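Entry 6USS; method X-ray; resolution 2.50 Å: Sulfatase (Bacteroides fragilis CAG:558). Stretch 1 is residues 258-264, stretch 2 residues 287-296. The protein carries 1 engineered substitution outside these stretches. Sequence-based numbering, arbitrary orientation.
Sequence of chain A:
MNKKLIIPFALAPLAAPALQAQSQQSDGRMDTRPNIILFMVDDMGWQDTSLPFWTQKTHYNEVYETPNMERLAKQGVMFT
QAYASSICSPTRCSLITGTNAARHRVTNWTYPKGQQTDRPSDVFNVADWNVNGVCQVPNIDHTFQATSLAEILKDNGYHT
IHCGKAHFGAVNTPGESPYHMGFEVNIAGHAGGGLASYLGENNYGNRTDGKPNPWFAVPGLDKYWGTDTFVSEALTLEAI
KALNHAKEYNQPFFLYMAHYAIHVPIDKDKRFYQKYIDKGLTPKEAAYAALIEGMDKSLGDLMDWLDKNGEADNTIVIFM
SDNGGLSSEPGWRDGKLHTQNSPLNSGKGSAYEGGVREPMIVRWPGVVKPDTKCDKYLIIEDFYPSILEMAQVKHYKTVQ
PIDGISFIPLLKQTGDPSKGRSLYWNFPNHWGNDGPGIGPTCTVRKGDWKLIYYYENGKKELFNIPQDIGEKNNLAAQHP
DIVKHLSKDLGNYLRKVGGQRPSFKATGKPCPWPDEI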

ATOM      1  N   ALA A 258      14.438  -4.772  -7.473  1.00 16.34           N
ATOM      2  CA  ALA A 258      14.238  -5.623  -8.648  1.00 16.52           C
ATOM      3  C   ALA A 258      14.491  -4.804  -9.912  1.00 14.41           C
ATOM      4  O   ALA A 258      13.586  -4.143 -10.419  1.00 12.58           O
ATOM      5  N   HIS A 259      15.716  -4.881 -10.432  1.00 18.54           N
ATOM      6  CA  HIS A 259      16.128  -4.066 -11.570  1.00 18.83           C
ATOM      7  C   HIS A 259      15.362  -4.426 -12.837  1.00 21.15           C
ATOM      8  O   HIS A 259      14.946  -5.574 -13.040  1.00 21.99           O
ATOM      9  N   TYR A 260      15.169  -3.421 -13.694  1.00 16.08           N
ATOM     10  CA  TYR A 260      14.738  -3.723 -15.053  1.00 22.40           C
ATOM     11  C   TYR A 260      15.905  -4.218 -15.901  1.00 21.80           C
ATOM     12  O   TYR A 260      15.701  -5.024 -16.817  1.00 22.53           O
ATOM     13  N   ALA A 261      17.121  -3.739 -15.618  1.00 19.24           N
ATOM     14  CA  ALA A 261      18.326  -4.325 -16.193  1.00 17.52           C
ATOM     15  C   ALA A 261      18.410  -5.801 -15.817  1.00 17.90           C
ATOM     16  O   ALA A 261      18.083  -6.183 -14.691  1.00 18.62           O
ATOM     17  N   ILE A 262      18.871  -6.642 -16.743  1.00 17.05           N
ATOM     18  CA  ILE A 262      19.499  -6.248 -17.998  1.00 20.55           C
ATOM     19  C   ILE A 262      18.645  -6.656 -19.201  1.00 19.58           C
ATOM     20  O   ILE A 262      19.149  -7.187 -20.195  1.00 17.10           O
ATOM     21  N   HIS A 263      17.343  -6.405 -19.076  1.00 20.76           N
ATOM     22  CA  HIS A 263      16.339  -6.768 -20.066  1.00 17.74           C
ATOM     23  C   HIS A 263      16.574  -6.014 -21.373  1.00 15.94           C
ATOM     24  O   HIS A 263      17.197  -4.950 -21.400  1.00 19.23           O
ATOM     25  N   VAL A 264      16.062  -6.568 -22.467  1.00 15.44           N
ATOM     26  CA  VAL A 264      16.109  -5.868 -23.751  1.00 16.97           C
ATOM     27  C   VAL A 264      15.110  -4.714 -23.713  1.00 20.87           C
ATOM     28  O   VAL A 264      14.188  -4.725 -22.880  1.00 20.16           O
ATOM     29  N   ALA A 287      27.544  -2.949 -25.229  1.00 19.81           N
ATOM     30  CA  ALA A 287      26.319  -2.481 -24.584  1.00 20.18           C
ATOM     31  C   ALA A 287      25.849  -3.457 -23.502  1.00 24.21           C
ATOM     32  O   ALA A 287      25.371  -3.032 -22.440  1.00 21.11           O
ATOM     33  N   TYR A 288      25.965  -4.767 -23.743  1.00 19.70           N
ATOM     34  CA  TYR A 288      25.588  -5.718 -22.703  1.00 20.65           C
ATOM     35  C   TYR A 288      26.471  -5.541 -21.472  1.00 21.12           C
ATOM     36  O   TYR A 288      25.971  -5.388 -20.350  1.00 25.78           O
ATOM     37  N   ALA A 289      27.791  -5.533 -21.670  1.00 18.11           N
ATOM     38  CA  ALA A 289      28.730  -5.329 -20.568  1.00 19.43           C
ATOM     39  C   ALA A 289      28.406  -4.067 -19.781  1.00 22.67           C
ATOM     40  O   ALA A 289      28.525  -4.044 -18.548  1.00 21.00           O
ATOM     41  N   ALA A 290      27.987  -3.007 -20.482  1.00 18.76           N
ATOM     42  CA  ALA A 290      27.673  -1.752 -19.821  1.00 16.14           C
ATOM     43  C   ALA A 290      26.400  -1.868 -18.982  1.00 19.52           C
ATOM     44  O   ALA A 290      26.319  -1.286 -17.892  1.00 17.87           O
ATOM     45  N   LEU A 291      25.401  -2.628 -19.455  1.00 18.13           N
ATOM     46  CA  LEU A 291      24.227  -2.899 -18.623  1.00 17.79           C
ATOM     47  C   LEU A 291      24.623  -3.651 -17.360  1.00 18.81           C
ATOM     48  O   LEU A 291      24.147  -3.338 -16.264  1.00 15.02           O
ATOM     49  N   ILE A 292      25.509  -4.643 -17.505  1.00 20.08           N
ATOM     50  CA  ILE A 292      25.952  -5.449 -16.372  1.00 20.80           C
ATOM     51  C   ILE A 292      26.653  -4.575 -15.345  1.00 17.88           C
ATOM     52  O   ILE A 292      26.447  -4.731 -14.137  1.00 17.96           O
ATOM     53  N   GLU A 293      27.460  -3.619 -15.803  1.00 18.81           N
ATOM     54  CA  GLU A 293      28.243  -2.827 -14.867  1.00 18.65           C
ATOM     55  C   GLU A 293      27.389  -1.789 -14.156  1.00 18.92           C
ATOM     56  O   GLU A 293      27.647  -1.478 -12.990  1.00 19.34           O
ATOM     57  N   GLY A 294      26.374  -1.252 -14.829  1.00 20.65           N
ATOM     58  CA  GLY A 294      25.496  -0.296 -14.178  1.00 19.80           C
ATOM     59  C   GLY A 294      24.602  -0.958 -13.148  1.00 21.15           C
ATOM     60  O   GLY A 294      24.284  -0.362 -12.115  1.00 21.50           O
ATOM     61  N   MET A 295      24.182  -2.199 -13.413  1.00 20.77           N
ATOM     62  CA  MET A 295      23.553  -2.998 -12.370  1.00 18.28           C
ATOM     63  C   MET A 295      24.476  -3.111 -11.166  1.00 18.27           C
ATOM     64  O   MET A 295      24.066  -2.878 -10.026  1.00 19.95           O
ATOM     65  N   ASP A 296      25.740  -3.462 -11.409  1.00 19.58           N
ATOM     66  CA  ASP A 296      26.692  -3.642 -10.322  1.00 20.35           C
ATOM     67  C   ASP A 296      26.976  -2.329  -9.588  1.00 22.53           C
ATOM     68  O   ASP A 296      27.251  -2.343  -8.379  1.00 18.00           O
TER

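This is a small, apolar contact in which Ile262, from an irregular segment, packs against one side of a helix, with no hydrogen bond between the two stretches. Ile262 follows a cis peptide bond, and its CA lies 5.8 Å from the CA of Leu291. Its side chain points toward the helix with chi1 p and chi2 t. Ile262 CG2 lies toward Leu291 and CD1 toward Tyr288, and both come near Ile292: Ile262 CG2 is 4.0 Å from Ile292 N. Ile262 CG2 sits 3.7 Å from Leu291 CB. Ile262 CD1 extends to the Tyr288 ring, 3.5 Å from Tyr288 CZ and a close 3.2 Å from Tyr288 OH; it also lies 4.1 Å from Ile292 CG1.

On the helix, Leu291 (m, t) points toward the segment, and its CD1 comes within 4.1 Å of His263 O. Tyr288 (chi1 t) starts out sideways, but its ring end comes nearer. Its hydroxyl is hydrogen-bonded elsewhere in the structure. Ile292 (m, t) also leaves the helix sideways.

The other contacts are looser. Ala261 points toward the helix without close contact. His259 (chi1 m) also points toward it, yet its NE2 stays 4.4 Å from Met295 O. The Met295 side chain (t, m, m) leads away at its end. His263 (chi1 t) points away, and its ND1 donates to Val264 O at 2.7 Å within its own segment.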

ATOM      1  CB  ALA A 258      12.835  -6.229  -8.645  1.00 13.43           C
ATOM      2  CB  HIS A 259      17.629  -4.220 -11.830  1.00 14.18           C
ATOM      3  CG  HIS A 259      18.456  -3.292 -11.016  1.00 15.00           C
ATOM      4  ND1 HIS A 259      18.605  -1.962 -11.338  1.00 17.40           N
ATOM      5  CD2 HIS A 259      19.140  -3.481  -9.863  1.00 16.11           C
ATOM      6  CE1 HIS A 259      19.353  -1.371 -10.424  1.00 15.57           C
ATOM      7  NE2 HIS A 259      19.695  -2.272  -9.520  1.00 19.28           N
ATOM      8  CB  TYR A 260      14.079  -2.500 -15.693  1.00 22.14           C
ATOM      9  CG  TYR A 260      12.679  -2.276 -15.200  1.00 15.74           C
ATOM     10  CD1 TYR A 260      11.628  -3.017 -15.706  1.00 15.41           C
ATOM     11  CD2 TYR A 260      12.410  -1.337 -14.219  1.00 16.79           C
ATOM     12  CE1 TYR A 260      10.347  -2.836 -15.249  1.00 18.40           C
ATOM     13  CE2 TYR A 260      11.126  -1.144 -13.741  1.00 17.84           C
ATOM     14  CZ  TYR A 260      10.087  -1.898 -14.266  1.00 19.91           C
ATOM     15  OH  TYR A 260       8.784  -1.719 -13.831  1.00 16.69           O
ATOM     16  CB  ALA A 261      19.555  -3.571 -15.686  1.00 15.41           C
ATOM     17  CB  ILE A 262      20.897  -6.864 -18.082  1.00 19.50           C
ATOM     18  CG1 ILE A 262      20.812  -8.386 -17.859  1.00 16.49           C
ATOM     19  CG2 ILE A 262      21.819  -6.196 -17.065  1.00 14.15           C
ATOM     20  CD1 ILE A 262      22.163  -9.110 -17.867  1.00 14.27           C
ATOM     21  CB  HIS A 263      14.944  -6.451 -19.513  1.00 18.51           C
ATOM     22  CG  HIS A 263      13.834  -7.194 -20.186  1.00 20.39           C
ATOM     23  ND1 HIS A 263      13.199  -6.719 -21.316  1.00 24.13           N
ATOM     24  CD2 HIS A 263      13.246  -8.380 -19.895  1.00 19.92           C
ATOM     25  CE1 HIS A 263      12.271  -7.583 -21.694  1.00 20.13           C
ATOM     26  NE2 HIS A 263      12.279  -8.598 -20.846  1.00 19.59           N
ATOM     27  CB  VAL A 264      15.839  -6.815 -24.934  1.00 20.43           C
ATOM     28  CG1 VAL A 264      16.980  -7.827 -25.063  1.00 17.11           C
ATOM     29  CG2 VAL A 264      14.440  -7.483 -24.844  1.00 13.90           C
ATOM     30  CB  ALA A 287      25.221  -2.244 -25.620  1.00 14.55           C
ATOM     31  CB  TYR A 288      25.665  -7.156 -23.233  1.00 20.45           C
ATOM     32  CG  TYR A 288      24.820  -8.177 -22.468  1.00 23.46           C
ATOM     33  CD1 TYR A 288      23.424  -8.101 -22.459  1.00 23.21           C
ATOM     34  CD2 TYR A 288      25.417  -9.227 -21.774  1.00 18.39           C
ATOM     35  CE1 TYR A 288      22.646  -9.042 -21.763  1.00 18.41           C
ATOM     36  CE2 TYR A 288      24.651 -10.166 -21.082  1.00 21.11           C
ATOM     37  CZ  TYR A 288      23.267 -10.065 -21.078  1.00 21.29           C
ATOM     38  OH  TYR A 288      22.520 -10.995 -20.393  1.00 19.00           O
ATOM     39  CB  ALA A 289      30.158  -5.256 -21.106  1.00 18.58           C
ATOM     40  CB  ALA A 290      27.566  -0.637 -20.859  1.00 15.33           C
ATOM     41  CB  LEU A 291      23.190  -3.710 -19.394  1.00 14.32           C
ATOM     42  CG  LEU A 291      22.417  -2.984 -20.483  1.00 20.76           C
ATOM     43  CD1 LEU A 291      21.120  -3.752 -20.871  1.00 16.21           C
ATOM     44  CD2 LEU A 291      22.130  -1.568 -20.026  1.00 17.58           C
ATOM     45  CB  ILE A 292      26.854  -6.599 -16.865  1.00 21.29           C
ATOM     46  CG1 ILE A 292      26.007  -7.704 -17.517  1.00 15.23           C
ATOM     47  CG2 ILE A 292      27.718  -7.142 -15.743  1.00 13.57           C
ATOM     48  CD1 ILE A 292      26.805  -8.651 -18.392  1.00 15.61           C
ATOM     49  CB  GLU A 293      29.420  -2.151 -15.578  1.00 22.99           C
ATOM     50  CG  GLU A 293      30.512  -1.714 -14.585  1.00 28.16           C
ATOM     51  CD  GLU A 293      31.608  -0.822 -15.178  1.00 26.99           C
ATOM     52  OE1 GLU A 293      31.823  -0.841 -16.411  1.00 29.35           O
ATOM     53  OE2 GLU A 293      32.271  -0.112 -14.383  1.00 27.86           O
ATOM     54  CB  MET A 295      23.198  -4.384 -12.913  1.00 16.76           C
ATOM     55  CG  MET A 295      22.718  -5.367 -11.848  1.00 16.47           C
ATOM     56  SD  MET A 295      24.067  -6.273 -11.046  1.00 17.64           S
ATOM     57  CE  MET A 295      24.696  -7.238 -12.404  1.00 19.47           C
ATOM     58  CB  ASP A 296      27.985  -4.250 -10.867  1.00 17.87           C
ATOM     59  CG  ASP A 296      28.967  -4.625  -9.758  1.00 21.59           C
ATOM     60  OD1 ASP A 296      28.847  -5.747  -9.197  1.00 20.00           O
ATOM     61  OD2 ASP A 296      29.862  -3.806  -9.455  1.00 18.93           O
TER